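Local coordinates for glycosylation Associate Protein 3 (Streptococcus agalactiae serotype V, PDB 6OYC), which is a component of the Gap123 glycosylation-associated complex and probably supports secretion of glycosylated adhesins through the accessory Sec system, perhaps by binding sugars, at residues Q161-K171 with Q188-L198; D253-L262 with L276-E284. All coordinates share one frame; numbering follows the deposited sequence.

Interaction 1 (Q161-K171 with Q188-L198); sequences QDVLNLLLVEK and QKVELVSNPSL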
loop_
_atom_site.group_PDB
_atom_site.type_symbol
_atom_site.label_atom_id
_atom_site.label_comp_id
_atom_site.label_asym_id
_atom_site.label_seq_id
_atom_site.Cartn_x
_atom_site.Cartn_y
_atom_site.Cartn_z
ATOM N N GLN C 161 5.406 -32.053 -10.291
ATOM C CA GLN C 161 4.641 -30.868 -10.654
ATOM C C GLN C 161 5.240 -30.234 -11.902
ATOM O O GLN C 161 6.448 -29.980 -11.963
ATOM C CB GLN C 161 4.632 -29.864 -9.503
ATOM C CG GLN C 161 3.352 -29.054 -9.389
ATOM C CD GLN C 161 3.354 -28.104 -8.202
ATOM O OE1 GLN C 161 3.696 -28.485 -7.078
ATOM N NE2 GLN C 161 2.967 -26.854 -8.450
ATOM N N ASP C 162 4.397 -29.981 -12.902
ATOM C CA ASP C 162 4.857 -29.392 -14.155
ATOM C C ASP C 162 4.755 -27.870 -14.170
ATOM O O ASP C 162 5.602 -27.204 -14.779
ATOM C CB ASP C 162 4.065 -29.975 -15.332
ATOM C CG ASP C 162 2.570 -29.662 -15.253
ATOM O OD1 ASP C 162 1.943 -29.522 -16.329
ATOM O OD2 ASP C 162 2.019 -29.558 -14.128
ATOM N N VAL C 163 3.746 -27.299 -13.520
ATOM C CA VAL C 163 3.521 -25.860 -13.523
ATOM C C VAL C 163 3.485 -25.370 -12.083
ATOM O O VAL C 163 2.882 -26.008 -11.209
ATOM C CB VAL C 163 2.215 -25.494 -14.263
ATOM C CG1 VAL C 163 2.085 -23.990 -14.424
ATOM C CG2 VAL C 163 2.155 -26.179 -15.618
ATOM N N LEU C 164 4.155 -24.253 -11.831
ATOM C CA LEU C 164 3.943 -23.470 -10.624
ATOM C C LEU C 164 3.333 -22.130 -11.021
ATOM O O LEU C 164 3.929 -21.375 -11.804
ATOM C CB LEU C 164 5.241 -23.262 -9.850
ATOM C CG LEU C 164 5.025 -22.365 -8.640
ATOM C CD1 LEU C 164 4.063 -23.015 -7.650
ATOM C CD2 LEU C 164 6.354 -22.022 -7.991
ATOM N N ASN C 165 2.145 -21.851 -10.501
ATOM C CA ASN C 165 1.468 -20.579 -10.728
ATOM C C ASN C 165 1.568 -19.766 -9.444
ATOM O O ASN C 165 0.948 -20.105 -8.433
ATOM C CB ASN C 165 0.026 -20.801 -11.165
ATOM C CG ASN C 165 -0.064 -21.478 -12.521
ATOM O OD1 ASN C 165 0.599 -21.067 -13.480
ATOM N ND2 ASN C 165 -0.876 -22.530 -12.604
ATOM N N LEU C 166 2.385 -18.723 -9.480
ATOM C CA LEU C 166 2.651 -17.872 -8.329
ATOM C C LEU C 166 1.784 -16.625 -8.449
ATOM O O LEU C 166 1.963 -15.830 -9.374
ATOM C CB LEU C 166 4.130 -17.500 -8.287
ATOM C CG LEU C 166 4.862 -17.699 -6.972
ATOM C CD1 LEU C 166 4.629 -19.120 -6.457
ATOM C CD2 LEU C 166 6.338 -17.427 -7.171
ATOM N N LEU C 167 0.841 -16.458 -7.532
ATOM C CA LEU C 167 -0.021 -15.279 -7.517
ATOM C C LEU C 167 0.539 -14.269 -6.521
ATOM O O LEU C 167 0.508 -14.496 -5.305
ATOM C CB LEU C 167 -1.463 -15.629 -7.164
ATOM C CG LEU C 167 -2.327 -14.368 -7.183
ATOM C CD1 LEU C 167 -2.322 -13.784 -8.584
ATOM C CD2 LEU C 167 -3.745 -14.649 -6.734
ATOM N N LEU C 168 1.031 -13.152 -7.041
ATOM C CA LEU C 168 1.566 -12.076 -6.214
ATOM C C LEU C 168 0.388 -11.289 -5.646
ATOM O O LEU C 168 -0.354 -10.646 -6.395
ATOM C CB LEU C 168 2.493 -11.190 -7.043
ATOM C CG LEU C 168 4.010 -11.435 -7.049
ATOM C CD1 LEU C 168 4.343 -12.909 -7.125
ATOM C CD2 LEU C 168 4.700 -10.675 -8.187
ATOM N N VAL C 169 0.200 -11.350 -4.333
ATOM C CA VAL C 169 -0.953 -10.750 -3.673
ATOM C C VAL C 169 -0.513 -9.411 -3.084
ATOM O O VAL C 169 0.468 -9.350 -2.331
ATOM C CB VAL C 169 -1.518 -11.684 -2.587
ATOM C CG1 VAL C 169 -2.646 -11.012 -1.832
ATOM C CG2 VAL C 169 -1.981 -13.008 -3.200
ATOM N N GLU C 170 -1.216 -8.332 -3.449
ATOM C CA GLU C 170 -0.912 -7.015 -2.902
ATOM C C GLU C 170 -0.956 -7.079 -1.382
ATOM O O GLU C 170 -1.820 -7.742 -0.800
ATOM C CB GLU C 170 -1.905 -5.959 -3.415
ATOM C CG GLU C 170 -1.977 -5.775 -4.934
ATOM C CD GLU C 170 -0.665 -5.289 -5.554
ATOM O OE1 GLU C 170 -0.381 -5.665 -6.710
ATOM O OE2 GLU C 170 0.089 -4.533 -4.895
ATOM N N LYS C 171 0.009 -6.408 -0.747
ATOM C CA LYS C 171 0.175 -6.510 0.698
ATOM C C LYS C 171 -1.113 -6.157 1.425
ATOM O O LYS C 171 -1.538 -6.864 2.345
ATOM C CB LYS C 171 1.322 -5.608 1.161
ATOM C CG LYS C 171 1.628 -5.689 2.656
ATOM C CD LYS C 171 1.301 -4.367 3.330
ATOM C CE LYS C 171 1.518 -4.426 4.840
ATOM N NZ LYS C 171 0.871 -3.267 5.534
ATOM N N GLN C 188 -7.567 -21.842 -11.887
ATOM C CA GLN C 188 -6.317 -22.593 -11.895
ATOM C C GLN C 188 -5.913 -22.975 -10.477
ATOM O O GLN C 188 -6.519 -22.550 -9.491
ATOM C CB GLN C 188 -5.171 -21.794 -12.526
ATOM C CG GLN C 188 -5.288 -21.518 -13.995
ATOM C CD GLN C 188 -4.751 -20.156 -14.329
ATOM O OE1 GLN C 188 -5.464 -19.155 -14.223
ATOM N NE2 GLN C 188 -3.478 -20.099 -14.719
ATOM N N LYS C 189 -4.881 -23.809 -10.408
ATOM C CA LYS C 189 -4.060 -24.011 -9.223
ATOM C C LYS C 189 -3.099 -22.833 -9.064
ATOM O O LYS C 189 -2.617 -22.274 -10.055
ATOM C CB LYS C 189 -3.268 -25.316 -9.377
ATOM C CG LYS C 189 -2.134 -25.191 -10.405
ATOM C CD LYS C 189 -1.560 -26.522 -10.842
ATOM C CE LYS C 189 -0.282 -26.296 -11.624
ATOM N NZ LYS C 189 0.865 -26.979 -10.974
ATOM N N VAL C 190 -2.810 -22.452 -7.815
ATOM C CA VAL C 190 -1.958 -21.291 -7.573
ATOM C C VAL C 190 -1.376 -21.345 -6.164
ATOM O O VAL C 190 -1.956 -21.943 -5.254
ATOM C CB VAL C 190 -2.742 -19.974 -7.800
ATOM C CG1 VAL C 190 -3.512 -19.572 -6.554
ATOM C CG2 VAL C 190 -1.806 -18.885 -8.253
ATOM N N GLU C 191 -0.221 -20.699 -5.991
ATOM C CA GLU C 191 0.385 -20.436 -4.690
ATOM C C GLU C 191 0.394 -18.926 -4.451
ATOM O O GLU C 191 0.935 -18.168 -5.265
ATOM C CB GLU C 191 1.815 -20.983 -4.629
ATOM C CG GLU C 191 1.929 -22.497 -4.588
ATOM C CD GLU C 191 1.615 -23.054 -3.215
ATOM O OE1 GLU C 191 2.351 -22.713 -2.255
ATOM O OE2 GLU C 191 0.622 -23.816 -3.098
ATOM N N LEU C 192 -0.194 -18.495 -3.337
ATOM C CA LEU C 192 -0.247 -17.083 -2.987
ATOM C C LEU C 192 0.979 -16.672 -2.186
ATOM O O LEU C 192 1.348 -17.341 -1.215
ATOM C CB LEU C 192 -1.506 -16.763 -2.186
ATOM C CG LEU C 192 -2.801 -17.351 -2.723
ATOM C CD1 LEU C 192 -3.960 -16.932 -1.834
ATOM C CD2 LEU C 192 -3.017 -16.890 -4.129
ATOM N N VAL C 193 1.585 -15.552 -2.571
ATOM C CA VAL C 193 2.662 -14.966 -1.792
ATOM C C VAL C 193 2.406 -13.474 -1.660
ATOM O O VAL C 193 1.633 -12.878 -2.416
ATOM C CB VAL C 193 4.055 -15.238 -2.405
ATOM C CG1 VAL C 193 4.421 -16.722 -2.234
ATOM C CG2 VAL C 193 4.091 -14.847 -3.875
ATOM N N SER C 194 3.046 -12.879 -0.659
ATOM C CA SER C 194 2.928 -11.450 -0.424
ATOM C C SER C 194 4.114 -11.006 0.418
ATOM O O SER C 194 4.929 -11.819 0.855
ATOM C CB SER C 194 1.602 -11.100 0.256
ATOM O OG SER C 194 1.314 -9.719 0.122
ATOM N N ASN C 195 4.208 -9.697 0.616
ATOM C CA ASN C 195 5.202 -9.141 1.524
ATOM C C ASN C 195 4.780 -9.418 2.964
ATOM O O ASN C 195 3.641 -9.119 3.340
ATOM C CB ASN C 195 5.351 -7.638 1.290
ATOM C CG ASN C 195 6.584 -7.066 1.945
ATOM O OD1 ASN C 195 6.953 -7.451 3.054
ATOM N ND2 ASN C 195 7.236 -6.136 1.256
ATOM N N PRO C 196 5.651 -9.994 3.793
ATOM C CA PRO C 196 5.259 -10.318 5.168
ATOM C C PRO C 196 5.505 -9.213 6.183
ATOM O O PRO C 196 5.000 -9.324 7.310
ATOM C CB PRO C 196 6.131 -11.544 5.476
ATOM C CG PRO C 196 7.381 -11.284 4.709
ATOM C CD PRO C 196 6.979 -10.536 3.454
ATOM N N SER C 197 6.235 -8.155 5.819
ATOM C CA SER C 197 6.551 -7.093 6.759
ATOM C C SER C 197 5.302 -6.280 7.109
ATOM O O SER C 197 4.241 -6.393 6.483
ATOM C CB SER C 197 7.650 -6.185 6.202
ATOM O OG SER C 197 7.150 -5.253 5.267
ATOM N N LEU C 198 5.435 -5.460 8.144
ATOM C CA LEU C 198 4.320 -4.628 8.576
ATOM C C LEU C 198 4.249 -3.302 7.841
ATOM O O LEU C 198 3.158 -2.738 7.685
ATOM C CB LEU C 198 4.425 -4.367 10.076
ATOM C CG LEU C 198 4.896 -5.611 10.820
ATOM C CD1 LEU C 198 5.210 -5.277 12.268
ATOM C CD2 LEU C 198 3.836 -6.720 10.712
#
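Leu167 and Leu192 stand side by side on one face of a parallel strand pair, 163-168 and 191-193 of a beta-alpha-beta unit, with 191-193 at the edge of the parallel sheet. Along Leu167, CB lies 3.5 Å from CG2 of Val190 and nearly as close to CD2 of Leu192; CG passes the same Leu192 methyl, and CD2 ends against it at 3.5 Å. With CG anti to the backbone N (chi1 -179°), the isobutyl group runs out along its neighbour. The other face carries Leu166, Leu168, Glu191 and Val193, where Leu168 CD1 packs on Val193 CG2 at 3.8 Å. Between the two faces the backbones exchange bonds: Glu191 N to Asn165 O (2.8 Å), Leu167 N to Glu191 O, Val193 N to Leu167 O and Val169 N to Val193 O. At the start of the ladder the Asn165 amide is held twice, ND2 giving to Lys189 O at 3.1 Å while OD1 takes a bond from Asn225 of the adjacent strand. At its other end Ser194 OG donates to Val169 O over 2.6 Å. Farther on, Lys171 NZ reaches Leu198 O at 3.2 Å from above the carbonyl plane, and Tyr135 OH also bonds that oxygen. The chemistry implies apolar packing on both faces, mainly of leucine and valine, with the buried polar groups of Asn165 and Ser194 satisfied at the ladder's ends.

Interaction 2 (D253-L262 with L276-E284); sequences DCFAPFGILL and LREVWDTRE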
loop_
_atom_site.group_PDB
_atom_site.type_symbol
_atom_site.label_atom_id
_atom_site.label_comp_id
_atom_site.label_asym_id
_atom_site.label_seq_id
_atom_site.Cartn_x
_atom_site.Cartn_y
_atom_site.Cartn_z
ATOM N N ASP C 253 -1.627 -4.773 -16.462
ATOM C CA ASP C 253 -1.330 -3.407 -16.887
ATOM C C ASP C 253 -1.948 -2.344 -15.969
ATOM O O ASP C 253 -2.215 -1.223 -16.400
ATOM C CB ASP C 253 -1.768 -3.170 -18.341
ATOM C CG ASP C 253 -1.081 -4.121 -19.332
ATOM O OD1 ASP C 253 0.134 -4.367 -19.194
ATOM O OD2 ASP C 253 -1.755 -4.623 -20.251
ATOM N N CYS C 254 -2.191 -2.663 -14.705
ATOM C CA CYS C 254 -2.612 -1.666 -13.729
ATOM C C CYS C 254 -1.375 -1.143 -13.009
ATOM O O CYS C 254 -0.703 -1.896 -12.288
ATOM C CB CYS C 254 -3.606 -2.259 -12.733
ATOM S SG CYS C 254 -5.187 -2.640 -13.485
ATOM N N PHE C 255 -1.082 0.142 -13.202
ATOM C CA PHE C 255 0.175 0.723 -12.766
ATOM C C PHE C 255 -0.046 2.109 -12.170
ATOM O O PHE C 255 -0.951 2.843 -12.572
ATOM C CB PHE C 255 1.158 0.830 -13.938
ATOM C CG PHE C 255 1.772 -0.485 -14.352
ATOM C CD1 PHE C 255 2.544 -1.224 -13.456
ATOM C CD2 PHE C 255 1.603 -0.965 -15.646
ATOM C CE1 PHE C 255 3.130 -2.413 -13.841
ATOM C CE2 PHE C 255 2.173 -2.162 -16.042
ATOM C CZ PHE C 255 2.940 -2.893 -15.142
ATOM N N ALA C 256 0.793 2.454 -11.210
ATOM C CA ALA C 256 1.036 3.841 -10.849
ATOM C C ALA C 256 2.185 4.371 -11.684
ATOM O O ALA C 256 2.872 3.602 -12.354
ATOM C CB ALA C 256 1.344 3.937 -9.359
ATOM N N PRO C 257 2.426 5.684 -11.691
ATOM C CA PRO C 257 3.583 6.191 -12.436
ATOM C C PRO C 257 4.870 5.589 -11.891
ATOM O O PRO C 257 4.930 5.149 -10.739
ATOM C CB PRO C 257 3.518 7.704 -12.202
ATOM C CG PRO C 257 2.069 7.972 -11.958
ATOM C CD PRO C 257 1.606 6.791 -11.162
ATOM N N PHE C 258 5.893 5.533 -12.753
ATOM C CA PHE C 258 7.131 4.841 -12.396
ATOM C C PHE C 258 7.704 5.384 -11.090
ATOM O O PHE C 258 7.990 4.623 -10.157
ATOM C CB PHE C 258 8.151 4.957 -13.538
ATOM C CG PHE C 258 9.476 4.327 -13.229
ATOM C CD1 PHE C 258 9.601 2.954 -13.143
ATOM C CD2 PHE C 258 10.598 5.114 -13.001
ATOM C CE1 PHE C 258 10.836 2.367 -12.849
ATOM C CE2 PHE C 258 11.828 4.539 -12.698
ATOM C CZ PHE C 258 11.943 3.161 -12.620
ATOM N N GLY C 259 7.840 6.710 -10.992
ATOM C CA GLY C 259 8.342 7.308 -9.770
ATOM C C GLY C 259 7.513 6.969 -8.546
ATOM O O GLY C 259 8.046 6.880 -7.438
ATOM N N ILE C 260 6.207 6.781 -8.718
ATOM C CA ILE C 260 5.392 6.420 -7.564
ATOM C C ILE C 260 5.610 4.956 -7.195
ATOM O O ILE C 260 5.659 4.607 -6.011
ATOM C CB ILE C 260 3.912 6.749 -7.832
ATOM C CG1 ILE C 260 3.743 8.277 -7.915
ATOM C CG2 ILE C 260 3.000 6.084 -6.778
ATOM C CD1 ILE C 260 2.331 8.776 -8.172
ATOM N N LEU C 261 5.773 4.079 -8.191
ATOM C CA LEU C 261 6.046 2.673 -7.891
ATOM C C LEU C 261 7.297 2.519 -7.035
ATOM O O LEU C 261 7.328 1.698 -6.115
ATOM C CB LEU C 261 6.187 1.874 -9.187
ATOM C CG LEU C 261 4.907 1.742 -10.009
ATOM C CD1 LEU C 261 5.181 1.092 -11.359
ATOM C CD2 LEU C 261 3.821 0.996 -9.229
ATOM N N LEU C 262 8.331 3.319 -7.309
ATOM C CA LEU C 262 9.582 3.194 -6.573
ATOM C C LEU C 262 9.420 3.517 -5.093
ATOM O O LEU C 262 10.204 3.034 -4.273
ATOM C CB LEU C 262 10.643 4.104 -7.183
ATOM C CG LEU C 262 11.072 3.781 -8.611
ATOM C CD1 LEU C 262 12.223 4.695 -9.058
ATOM C CD2 LEU C 262 11.451 2.310 -8.747
ATOM N N LEU C 276 15.677 -0.706 -12.775
ATOM C CA LEU C 276 14.227 -0.864 -12.785
ATOM C C LEU C 276 13.577 -0.039 -13.892
ATOM O O LEU C 276 12.549 -0.451 -14.437
ATOM C CB LEU C 276 13.648 -0.506 -11.417
ATOM C CG LEU C 276 14.009 -1.478 -10.286
ATOM C CD1 LEU C 276 13.613 -0.919 -8.916
ATOM C CD2 LEU C 276 13.357 -2.829 -10.525
ATOM N N ARG C 277 14.163 1.111 -14.250
ATOM C CA ARG C 277 13.642 1.894 -15.366
ATOM C C ARG C 277 13.740 1.116 -16.668
ATOM O O ARG C 277 12.866 1.244 -17.538
ATOM C CB ARG C 277 14.371 3.241 -15.470
ATOM C CG ARG C 277 13.850 4.175 -16.592
ATOM C CD ARG C 277 12.609 4.976 -16.168
ATOM N NE ARG C 277 11.724 5.294 -17.296
ATOM C CZ ARG C 277 10.702 6.153 -17.235
ATOM N NH1 ARG C 277 10.433 6.786 -16.102
ATOM N NH2 ARG C 277 9.944 6.384 -18.307
ATOM N N GLU C 278 14.777 0.284 -16.808
ATOM C CA GLU C 278 14.900 -0.563 -17.990
ATOM C C GLU C 278 13.784 -1.601 -18.030
ATOM O O GLU C 278 13.101 -1.756 -19.049
ATOM C CB GLU C 278 16.280 -1.232 -18.007
ATOM C CG GLU C 278 16.644 -1.903 -19.334
ATOM C CD GLU C 278 16.165 -3.352 -19.432
ATOM O OE1 GLU C 278 16.164 -3.904 -20.551
ATOM O OE2 GLU C 278 15.797 -3.941 -18.390
ATOM N N VAL C 279 13.606 -2.336 -16.932
ATOM C CA VAL C 279 12.449 -3.193 -16.708
ATOM C C VAL C 279 11.174 -2.462 -17.131
ATOM O O VAL C 279 10.347 -3.006 -17.874
ATOM C CB VAL C 279 12.393 -3.624 -15.227
ATOM C CG1 VAL C 279 11.071 -4.311 -14.886
ATOM C CG2 VAL C 279 13.600 -4.515 -14.873
ATOM N N TRP C 280 11.032 -1.210 -16.688
ATOM C CA TRP C 280 9.811 -0.446 -16.939
ATOM C C TRP C 280 9.628 -0.132 -18.424
ATOM O O TRP C 280 8.543 -0.332 -18.978
ATOM C CB TRP C 280 9.839 0.840 -16.107
ATOM C CG TRP C 280 8.700 1.775 -16.367
ATOM C CD1 TRP C 280 8.759 2.970 -17.016
ATOM C CD2 TRP C 280 7.329 1.597 -15.972
ATOM N NE1 TRP C 280 7.512 3.546 -17.058
ATOM C CE2 TRP C 280 6.617 2.724 -16.426
ATOM C CE3 TRP C 280 6.636 0.590 -15.291
ATOM C CZ2 TRP C 280 5.240 2.878 -16.214
ATOM C CZ3 TRP C 280 5.266 0.745 -15.083
ATOM C CH2 TRP C 280 4.588 1.882 -15.540
ATOM N N ASP C 281 10.675 0.363 -19.090
ATOM C CA ASP C 281 10.553 0.772 -20.490
ATOM C C ASP C 281 10.393 -0.391 -21.460
ATOM O O ASP C 281 10.082 -0.142 -22.629
ATOM C CB ASP C 281 11.770 1.584 -20.936
ATOM C CG ASP C 281 11.928 2.866 -20.167
ATOM O OD1 ASP C 281 10.907 3.486 -19.798
ATOM O OD2 ASP C 281 13.080 3.254 -19.927
ATOM N N THR C 282 10.619 -1.636 -21.035
ATOM C CA THR C 282 10.437 -2.796 -21.911
ATOM C C THR C 282 9.188 -3.601 -21.560
ATOM O O THR C 282 8.999 -4.711 -22.083
ATOM C CB THR C 282 11.681 -3.703 -21.878
ATOM O OG1 THR C 282 11.976 -4.094 -20.530
ATOM C CG2 THR C 282 12.897 -2.976 -22.447
ATOM N N ARG C 283 8.321 -3.058 -20.699
ATOM C CA ARG C 283 7.160 -3.811 -20.232
ATOM C C ARG C 283 6.230 -4.202 -21.373
ATOM O O ARG C 283 5.465 -5.159 -21.236
ATOM C CB ARG C 283 6.384 -3.006 -19.197
ATOM C CG ARG C 283 5.565 -1.847 -19.777
ATOM C CD ARG C 283 5.238 -0.840 -18.683
ATOM N NE ARG C 283 4.482 0.330 -19.145
ATOM C CZ ARG C 283 5.044 1.495 -19.438
ATOM N NH1 ARG C 283 6.361 1.640 -19.335
ATOM N NH2 ARG C 283 4.300 2.517 -19.829
ATOM N N GLU C 284 6.245 -3.472 -22.484
ATOM C CA GLU C 284 5.376 -3.814 -23.600
ATOM C C GLU C 284 6.103 -4.623 -24.662
ATOM O O GLU C 284 5.461 -5.088 -25.609
ATOM C CB GLU C 284 4.760 -2.550 -24.231
ATOM C CG GLU C 284 3.653 -1.844 -23.394
ATOM C CD GLU C 284 2.476 -2.752 -23.012
ATOM O OE1 GLU C 284 2.171 -2.866 -21.799
ATOM O OE2 GLU C 284 1.846 -3.351 -23.916
HETATM O O HOH W 1 -0.603 -4.118 -22.970
#
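Phe258 and Trp280 meet at the middle of this contact, the two side chains passing side by side and running in opposite senses. Phe258 CB sits over the five-membered ring of Trp280, 3.9 Å from its centroid in a CH-pi contact, while CD1 comes within 3.5 Å of Trp280 CG; the two rings are inclined obliquely, at 35°. Trp280 turns its far edge to Phe255 in a T-shaped pair, the planes at 83° and CZ3 3.7 Å from Phe255 CD1. A trans first torsion (chi1 177°) swings the Phe258 ring across to helix 270-281, where CZ lies 3.4 Å from Arg277 N.

Aliphatic side chains complete the packing. Leu261 comes crosswise, its CD1 touching Trp280 CZ3, and Leu262 CD2 meets Leu276 CD1 at 3.9 Å. Arg277 CD makes a CH-pi contact over one face of Phe258, 4.0 Å from the ring centroid, and Leu262 CG covers the opposite face.

Polar groups border the cluster. Arg277 NE forms a salt bridge with Asp281 OD1, which steadies the arginine beside the ring. Arg283 places its guanidinium over the Trp280 face opposite Phe258, and its NH1 bonds to Trp280 O. Asp253 OD1 and Glu284 OE1 approach to 3.6 Å as like charges; a water donates to Asp253 OD2 and Glu284 OE2, bridging the carboxylates, and His291 ND1 is hydrogen-bonded to Asp253 OD1. Phe255 also touches Leu238 of helix 231-243. Phe255, Phe258 and Trp280 thus form an aromatic cluster joining the loop after strand 248-251 and the short helix 258-262 to the end of helix 270-281, beside the parallel sheet of an alpha/beta domain.

How the interactions relate
From the N terminus the chain first builds its antiparallel sheets and then enters the parallel one at strand 163-168. Interaction 1 closes the first of the two loops described: helix 171-174 and the following residues intervene before strand 191-193 takes its place at one edge. The chain continues through helix 206-218, strand 223-227, helix 231-243 and strand 248-251 before interaction 2 closes a second loop, 253-262 with 276-284, ahead of the opposite edge strand 289-291. The two loops are in series, neither nested nor crossing. The centres of interactions 1 and 2 lie about 21 Å apart, and the nearest atoms of interactions 1 and 2 about 7 Å, without touching. One joins strands within the sheet; the other joins helices and a loop beside it.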